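Local atomic coordinates of putative carbohydrate-active enzyme (Uncultured organism, PDB entry 5WH8), a protein that probably hydrolyses O-glycosidic bonds as a cellulase, this chain being the glycoside hydrolase family 5 catalytic part of a longer, probably secreted protein. Residues Thr19-Val22 with Pro28-Leu31; Tyr218-Ala223 with Met258-Ala263. All coordinates share one frame; numbering follows the deposited sequence.

Interaction 1 (Thr19-Val22 with Pro28-Leu31); sequences TQMV and PVQL
CB of P28 lies over one face of the Q20 side-chain amide, 3.9 Å from CD of Q20. CG of Q20 meets the same CB at 3.8 Å. The Q20 chain and the proline ring cross at about a right angle. At the NE2 edge, near the amide plane, O of V29 lies 3.4 Å from NE2 of Q20. NE2 of Q20 gives a hydrogen bond to O of M21, the next residue along the chain, at 3.0 Å. This acceptor lies within 4° of the amide plane. A bend at chi2 (67°) turns the amide back along its own strand to make this bond. NE2 also has a weak hydrogen bond to the carbonyl of K265.

The carbonyl of M21 has a second donor. N of V29 reaches O of M21 at 3.1 Å, with a nearly straight N-H...O angle of 161°. Two N-H groups thus grip one backbone oxygen and fix the peptide after M21. V22 and P28 form a single beta bridge here. Strand 20-22 is one arm of the small antiparallel hairpin with strand 15-17. The bridge joins it to the loop that leads into 32-36, the first strand of the (beta/alpha)8 barrel.

M21 extends along chi1 and chi2 and turns at chi3, which brings its methyl group to the loop. CE of M21 packs on CD1 of L31 at 3.8 Å, and the two side chains cross nearly perpendicularly. At the bridge itself, CG1 of V22 rests 4.1 Å from N of P28, although its CB points away from the loop.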
ATOM      1  N   THR A  19      16.117   9.294  -0.539  1.00 14.94           N
ATOM      2  CA  THR A  19      15.394   8.369   0.319  1.00 14.86           C
ATOM      3  C   THR A  19      14.000   8.846   0.688  1.00 14.52           C
ATOM      4  O   THR A  19      13.314   8.173   1.478  1.00 16.03           O
ATOM      5  CB  THR A  19      16.126   8.123   1.637  1.00 19.66           C
ATOM      6  OG1 THR A  19      16.245   9.372   2.344  1.00 19.46           O
ATOM      7  CG2 THR A  19      17.502   7.512   1.379  1.00 20.83           C
ATOM      8  N   GLN A  20      13.576   9.976   0.126  1.00 14.21           N
ATOM      9  CA  GLN A  20      12.343  10.638   0.554  1.00 13.31           C
ATOM     10  C   GLN A  20      11.318  10.801  -0.552  1.00 15.03           C
ATOM     11  O   GLN A  20      11.625  11.273  -1.646  1.00 16.71           O
ATOM     12  CB  GLN A  20      12.665  12.016   1.123  1.00 16.27           C
ATOM     13  CG  GLN A  20      11.448  12.743   1.681  1.00 19.92           C
ATOM     14  CD  GLN A  20      10.895  12.058   2.922  1.00 24.60           C
ATOM     15  OE1 GLN A  20      11.628  11.851   3.894  1.00 26.20           O
ATOM     16  NE2 GLN A  20       9.610  11.666   2.885  1.00 16.79           N
ATOM     17  N   MET A  21      10.075  10.450  -0.235  1.00 13.11           N
ATOM     18  CA  MET A  21       8.945  10.761  -1.101  1.00 13.10           C
ATOM     19  C   MET A  21       8.558  12.235  -0.877  1.00 11.36           C
ATOM     20  O   MET A  21       8.434  12.681   0.266  1.00 13.61           O
ATOM     21  CB  MET A  21       7.782   9.805  -0.798  1.00 12.21           C
ATOM     22  CG  MET A  21       6.595   9.935  -1.759  1.00 12.31           C
ATOM     23  SD  MET A  21       5.291   8.702  -1.459  1.00 12.59           S
ATOM     24  CE  MET A  21       4.612   9.279   0.107  1.00 13.82           C
ATOM     25  N   VAL A  22       8.419  12.993  -1.965  1.00 10.83           N
ATOM     26  CA  VAL A  22       8.109  14.426  -1.908  1.00 11.53           C
ATOM     27  C   VAL A  22       6.859  14.796  -2.711  1.00 12.08           C
ATOM     28  O   VAL A  22       6.454  14.073  -3.615  1.00 12.67           O
ATOM     29  CB  VAL A  22       9.304  15.274  -2.431  1.00 14.24           C
ATOM     30  CG1 VAL A  22      10.512  15.092  -1.548  1.00 15.48           C
ATOM     31  CG2 VAL A  22       9.657  14.938  -3.866  1.00 14.78           C
ATOM     32  N   PRO A  28       8.983  17.149   1.647  1.00 14.98           N
ATOM     33  CA  PRO A  28       8.814  15.778   2.170  1.00 12.20           C
ATOM     34  C   PRO A  28       7.381  15.506   2.632  1.00 12.07           C
ATOM     35  O   PRO A  28       6.775  16.375   3.273  1.00 13.28           O
ATOM     36  CB  PRO A  28       9.777  15.727   3.359  1.00 14.45           C
ATOM     37  CG  PRO A  28      10.785  16.795   3.071  1.00 22.65           C
ATOM     38  CD  PRO A  28      10.003  17.896   2.411  1.00 17.14           C
ATOM     39  N   VAL A  29       6.870  14.313   2.316  1.00 11.72           N
ATOM     40  CA  VAL A  29       5.500  13.903   2.664  1.00 10.22           C
ATOM     41  C   VAL A  29       5.546  12.555   3.350  1.00 13.36           C
ATOM     42  O   VAL A  29       6.256  11.676   2.876  1.00 14.06           O
ATOM     43  CB  VAL A  29       4.597  13.791   1.392  1.00 13.42           C
ATOM     44  CG1 VAL A  29       3.234  13.147   1.693  1.00 18.00           C
ATOM     45  CG2 VAL A  29       4.379  15.152   0.757  1.00 20.29           C
ATOM     46  N   GLN A  30       4.796  12.411   4.445  1.00 12.44           N
ATOM     47  CA  GLN A  30       4.514  11.115   5.083  1.00 11.67           C
ATOM     48  C   GLN A  30       2.993  10.906   5.028  1.00 11.75           C
ATOM     49  O   GLN A  30       2.244  11.690   5.615  1.00 10.81           O
ATOM     50  CB  GLN A  30       5.009  11.083   6.538  1.00 12.14           C
ATOM     51  CG  GLN A  30       4.599   9.796   7.276  1.00 12.20           C
ATOM     52  CD  GLN A  30       4.836   9.825   8.762  1.00 14.01           C
ATOM     53  OE1 GLN A  30       4.647  10.847   9.424  1.00 18.31           O
ATOM     54  NE2 GLN A  30       5.235   8.686   9.309  1.00 11.65           N
ATOM     55  N   LEU A  31       2.554   9.852   4.342  1.00 10.13           N
ATOM     56  CA  LEU A  31       1.129   9.494   4.233  1.00  8.32           C
ATOM     57  C   LEU A  31       0.798   8.389   5.227  1.00  8.25           C
ATOM     58  O   LEU A  31       1.642   7.559   5.516  1.00 10.46           O
ATOM     59  CB  LEU A  31       0.794   9.007   2.827  1.00  9.96           C
ATOM     60  CG  LEU A  31       1.116   9.934   1.646  1.00 11.44           C
ATOM     61  CD1 LEU A  31       0.860   9.224   0.316  1.00 16.05           C
ATOM     62  CD2 LEU A  31       0.332  11.282   1.756  1.00 12.93           C
TER

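Interaction 2 (Tyr218-Ala223 with Met258-Ala263); sequences YLRDKA and MDWMDA. With EDO (1,2-ethanediol), chain D; EDO (1,2-ethanediol), chain N.
Helices 217-228 and 251-263 are neighbours in the outer layer of the TIM barrel. They follow strands 204-211 and 233-239. Here they meet through R220, A223 and W260. The CA atoms of R220 and W260 are the nearest pair. The W260 indole bridges the gap, with CG anti to the backbone N (chi1 179°) and the ring reaching across to the other helix.

The aliphatic part of R220 lies over one indole face. CD of R220 sits 3.8 Å from the centroid of the five-membered ring, 17° off its normal, a CH-pi contact. CG of R220 is above the middle of the indole, 4.0 Å from its plane. The two side chains run past each other in opposite directions. The guanidinium is turned 56° from the indole plane and so does not stack flat on it. Its NH1 forms a salt bridge with E253, and the group makes a cation-pi contact with W257.

At the six-membered ring, CB of A223 touches CH2 of W260 at 3.5 Å. No hydrogen bond links the two segments. Away from the interface, the carboxylate of D262 holds a 1,2-ethanediol, probably from the crystallisation liquor, through both oxygens: OD1 accepts from O2 of the diol at 2.6 Å, and OD2 from O1. The helix contact itself is the lateral packing of consecutive helices in a (beta/alpha)8 barrel.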
ATOM      1  N   TYR A 218      15.662  -5.977  15.071  1.00 12.31           N
ATOM      2  CA  TYR A 218      16.393  -6.582  13.942  1.00 11.29           C
ATOM      3  C   TYR A 218      15.893  -6.047  12.597  1.00 12.19           C
ATOM      4  O   TYR A 218      16.687  -5.711  11.701  1.00 11.75           O
ATOM      5  CB  TYR A 218      16.272  -8.114  13.969  1.00 14.11           C
ATOM      6  CG  TYR A 218      16.948  -8.916  12.839  1.00 22.10           C
ATOM      7  CD1 TYR A 218      18.095  -8.465  12.174  1.00 18.22           C
ATOM      8  CD2 TYR A 218      16.431 -10.149  12.452  1.00 31.38           C
ATOM      9  CE1 TYR A 218      18.699  -9.239  11.166  1.00 17.70           C
ATOM     10  CE2 TYR A 218      17.016 -10.909  11.451  1.00 41.30           C
ATOM     11  CZ  TYR A 218      18.144 -10.456  10.813  1.00 27.51           C
ATOM     12  OH  TYR A 218      18.698 -11.246   9.822  1.00 24.27           O
ATOM     13  N   LEU A 219      14.572  -5.966  12.439  1.00 11.65           N
ATOM     14  CA  LEU A 219      14.024  -5.476  11.185  1.00  9.49           C
ATOM     15  C   LEU A 219      14.231  -3.971  11.004  1.00 10.42           C
ATOM     16  O   LEU A 219      14.474  -3.526   9.886  1.00 10.74           O
ATOM     17  CB  LEU A 219      12.527  -5.839  11.072  1.00  9.92           C
ATOM     18  CG  LEU A 219      11.911  -5.584   9.687  1.00 10.11           C
ATOM     19  CD1 LEU A 219      12.684  -6.272   8.546  1.00 12.12           C
ATOM     20  CD2 LEU A 219      10.434  -6.032   9.713  1.00 10.49           C
ATOM     21  N   ARG A 220      14.123  -3.185  12.082  1.00 11.07           N
ATOM     22  CA  ARG A 220      14.444  -1.753  12.004  1.00 10.68           C
ATOM     23  C   ARG A 220      15.903  -1.548  11.596  1.00 11.96           C
ATOM     24  O   ARG A 220      16.214  -0.655  10.808  1.00 10.90           O
ATOM     25  CB  ARG A 220      14.147  -1.039  13.337  1.00 11.56           C
ATOM     26  CG  ARG A 220      12.635  -0.893  13.606  1.00 12.22           C
ATOM     27  CD  ARG A 220      12.319  -0.033  14.810  1.00 11.85           C
ATOM     28  NE  ARG A 220      12.667  -0.670  16.080  1.00 12.20           N
ATOM     29  CZ  ARG A 220      11.845  -1.439  16.801  1.00 12.26           C
ATOM     30  NH1 ARG A 220      10.618  -1.725  16.364  1.00 11.89           N
ATOM     31  NH2 ARG A 220      12.245  -1.955  17.957  1.00 15.52           N
ATOM     32  N   ASP A 221      16.797  -2.395  12.101  1.00 10.85           N
ATOM     33  CA  ASP A 221      18.218  -2.276  11.752  1.00 10.06           C
ATOM     34  C   ASP A 221      18.450  -2.606  10.265  1.00 11.23           C
ATOM     35  O   ASP A 221      19.211  -1.929   9.569  1.00  9.99           O
ATOM     36  CB  ASP A 221      19.091  -3.216  12.599  1.00  8.39           C
ATOM     37  CG  ASP A 221      19.255  -2.773  14.043  1.00 12.66           C
ATOM     38  OD1 ASP A 221      19.068  -1.583  14.377  1.00 16.60           O
ATOM     39  OD2 ASP A 221      19.586  -3.657  14.871  1.00 14.81           O
ATOM     40  N   LYS A 222      17.810  -3.669   9.772  1.00  9.61           N
ATOM     41  CA  LYS A 222      17.843  -3.995   8.343  1.00  9.11           C
ATOM     42  C   LYS A 222      17.344  -2.825   7.491  1.00 10.55           C
ATOM     43  O   LYS A 222      17.938  -2.469   6.469  1.00 10.16           O
ATOM     44  CB  LYS A 222      16.985  -5.240   8.050  1.00  9.99           C
ATOM     45  CG  LYS A 222      17.676  -6.539   8.463  1.00 11.73           C
ATOM     46  CD  LYS A 222      16.720  -7.724   8.666  1.00 11.96           C
ATOM     47  CE  LYS A 222      15.964  -8.151   7.392  1.00 14.04           C
ATOM     48  NZ  LYS A 222      16.849  -8.624   6.294  1.00 13.92           N
ATOM     49  N   ALA A 223      16.246  -2.218   7.925  1.00  9.90           N
ATOM     50  CA  ALA A 223      15.701  -1.080   7.196  1.00  9.74           C
ATOM     51  C   ALA A 223      16.687   0.084   7.211  1.00 11.30           C
ATOM     52  O   ALA A 223      16.854   0.787   6.195  1.00 10.93           O
ATOM     53  CB  ALA A 223      14.362  -0.653   7.777  1.00 11.28           C
ATOM     54  N   MET A 258       6.036   3.304  15.268  1.00  9.64           N
ATOM     55  CA  MET A 258       5.465   4.579  14.812  1.00 11.15           C
ATOM     56  C   MET A 258       6.427   5.729  15.021  1.00 11.03           C
ATOM     57  O   MET A 258       6.590   6.542  14.132  1.00 12.47           O
ATOM     58  CB  MET A 258       4.153   4.871  15.530  1.00 13.91           C
ATOM     59  CG  MET A 258       3.042   3.956  15.128  1.00 17.70           C
ATOM     60  SD  MET A 258       2.155   4.610  13.708  1.00 20.34           S
ATOM     61  CE  MET A 258       1.022   3.229  13.365  1.00 20.54           C
ATOM     62  N   ASP A 259       7.100   5.765  16.175  1.00 14.02           N
ATOM     63  CA  ASP A 259       8.078   6.825  16.439  1.00 13.55           C
ATOM     64  C   ASP A 259       9.216   6.740  15.438  1.00 13.37           C
ATOM     65  O   ASP A 259       9.714   7.770  14.930  1.00 14.06           O
ATOM     66  CB  ASP A 259       8.632   6.720  17.861  1.00 13.56           C
ATOM     67  CG  ASP A 259       7.668   7.220  18.901  1.00 22.81           C
ATOM     68  OD1 ASP A 259       6.779   8.028  18.563  1.00 26.13           O
ATOM     69  OD2 ASP A 259       7.807   6.808  20.069  1.00 24.82           O
ATOM     70  N   TRP A 260       9.621   5.510  15.149  1.00 10.58           N
ATOM     71  CA  TRP A 260      10.737   5.245  14.237  1.00 11.29           C
ATOM     72  C   TRP A 260      10.381   5.699  12.816  1.00 13.05           C
ATOM     73  O   TRP A 260      11.189   6.360  12.134  1.00 13.01           O
ATOM     74  CB  TRP A 260      11.099   3.738  14.287  1.00 12.86           C
ATOM     75  CG  TRP A 260      12.229   3.300  13.355  1.00 10.11           C
ATOM     76  CD1 TRP A 260      13.561   3.247  13.650  1.00 11.67           C
ATOM     77  CD2 TRP A 260      12.092   2.825  12.016  1.00 11.23           C
ATOM     78  NE1 TRP A 260      14.267   2.769  12.561  1.00 13.41           N
ATOM     79  CE2 TRP A 260      13.383   2.499  11.547  1.00 14.05           C
ATOM     80  CE3 TRP A 260      10.998   2.628  11.165  1.00 10.94           C
ATOM     81  CZ2 TRP A 260      13.613   2.025  10.247  1.00 15.43           C
ATOM     82  CZ3 TRP A 260      11.226   2.168   9.878  1.00 14.45           C
ATOM     83  CH2 TRP A 260      12.527   1.855   9.436  1.00 17.38           C
ATOM     84  N   MET A 261       9.170   5.374  12.364  1.00  9.45           N
ATOM     85  CA  MET A 261       8.727   5.807  11.036  1.00  8.65           C
ATOM     86  C   MET A 261       8.570   7.328  10.962  1.00 10.05           C
ATOM     87  O   MET A 261       8.938   7.937   9.965  1.00 11.07           O
ATOM     88  CB  MET A 261       7.396   5.149  10.648  1.00 11.08           C
ATOM     89  CG  MET A 261       7.497   3.646  10.336  1.00  8.46           C
ATOM     90  SD  MET A 261       5.961   2.924   9.687  1.00 11.18           S
ATOM     91  CE  MET A 261       4.909   2.878  11.143  1.00 12.42           C
ATOM     92  N   ASP A 262       7.999   7.930  11.991  1.00 11.16           N
ATOM     93  CA  ASP A 262       7.810   9.373  12.008  1.00 10.10           C
ATOM     94  C   ASP A 262       9.147  10.109  11.889  1.00 11.93           C
ATOM     95  O   ASP A 262       9.226  11.111  11.186  1.00 14.71           O
ATOM     96  CB  ASP A 262       7.092   9.824  13.290  1.00 12.92           C
ATOM     97  CG  ASP A 262       5.635   9.389  13.346  1.00 17.37           C
ATOM     98  OD1 ASP A 262       5.102   8.905  12.322  1.00 15.65           O
ATOM     99  OD2 ASP A 262       5.013   9.553  14.427  1.00 15.14           O
ATOM    100  N   ALA A 263      10.185   9.610  12.570  1.00 11.76           N
ATOM    101  CA  ALA A 263      11.484  10.280  12.557  1.00 14.12           C
ATOM    102  C   ALA A 263      12.121  10.249  11.189  1.00 17.67           C
ATOM    103  O   ALA A 263      12.930  11.124  10.860  1.00 17.49           O
ATOM    104  CB  ALA A 263      12.409   9.649  13.577  1.00 16.43           C
TER
HETATM  105  C1  EDO D 403       1.326   9.545  14.029  1.00 22.96           C
HETATM  106  O1  EDO D 403       2.384  10.530  14.083  1.00 23.81           O
HETATM  107  C2  EDO D 403       1.898   8.208  13.571  1.00 21.03           C
HETATM  108  O2  EDO D 403       2.537   8.356  12.296  1.00 17.42           O
HETATM  109  C1  EDO N 413      12.966  -9.688  13.448  1.00 35.43           C
HETATM  110  O1  EDO N 413      12.740  -8.343  13.932  1.00 24.34           O
HETATM  111  C2  EDO N 413      12.598  -9.900  11.980  1.00 20.68           C
HETATM  112  O2  EDO N 413      13.729  -9.782  11.108  1.00 40.35           O

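Overall arrangement
From the N terminus the chain first makes the hairpin of strands 15-17 and 20-22. Interaction 1 then closes a short loop, with five residues between 19-22 and 28-31, before the chain enters the first barrel strand, 32-36. Interaction 2 opens much later. It spans 34 residues, including strand 233-239, and joins two successive outer helices. The contacts follow in series and neither nest nor cross. They still touch in space: NE2 of Q30 lies 3.0 Å from OD1 of D262, a probable hydrogen bond. This links the entry to the first strand with helix 251-263, which precedes the last strand, 268-273, where the barrel closes.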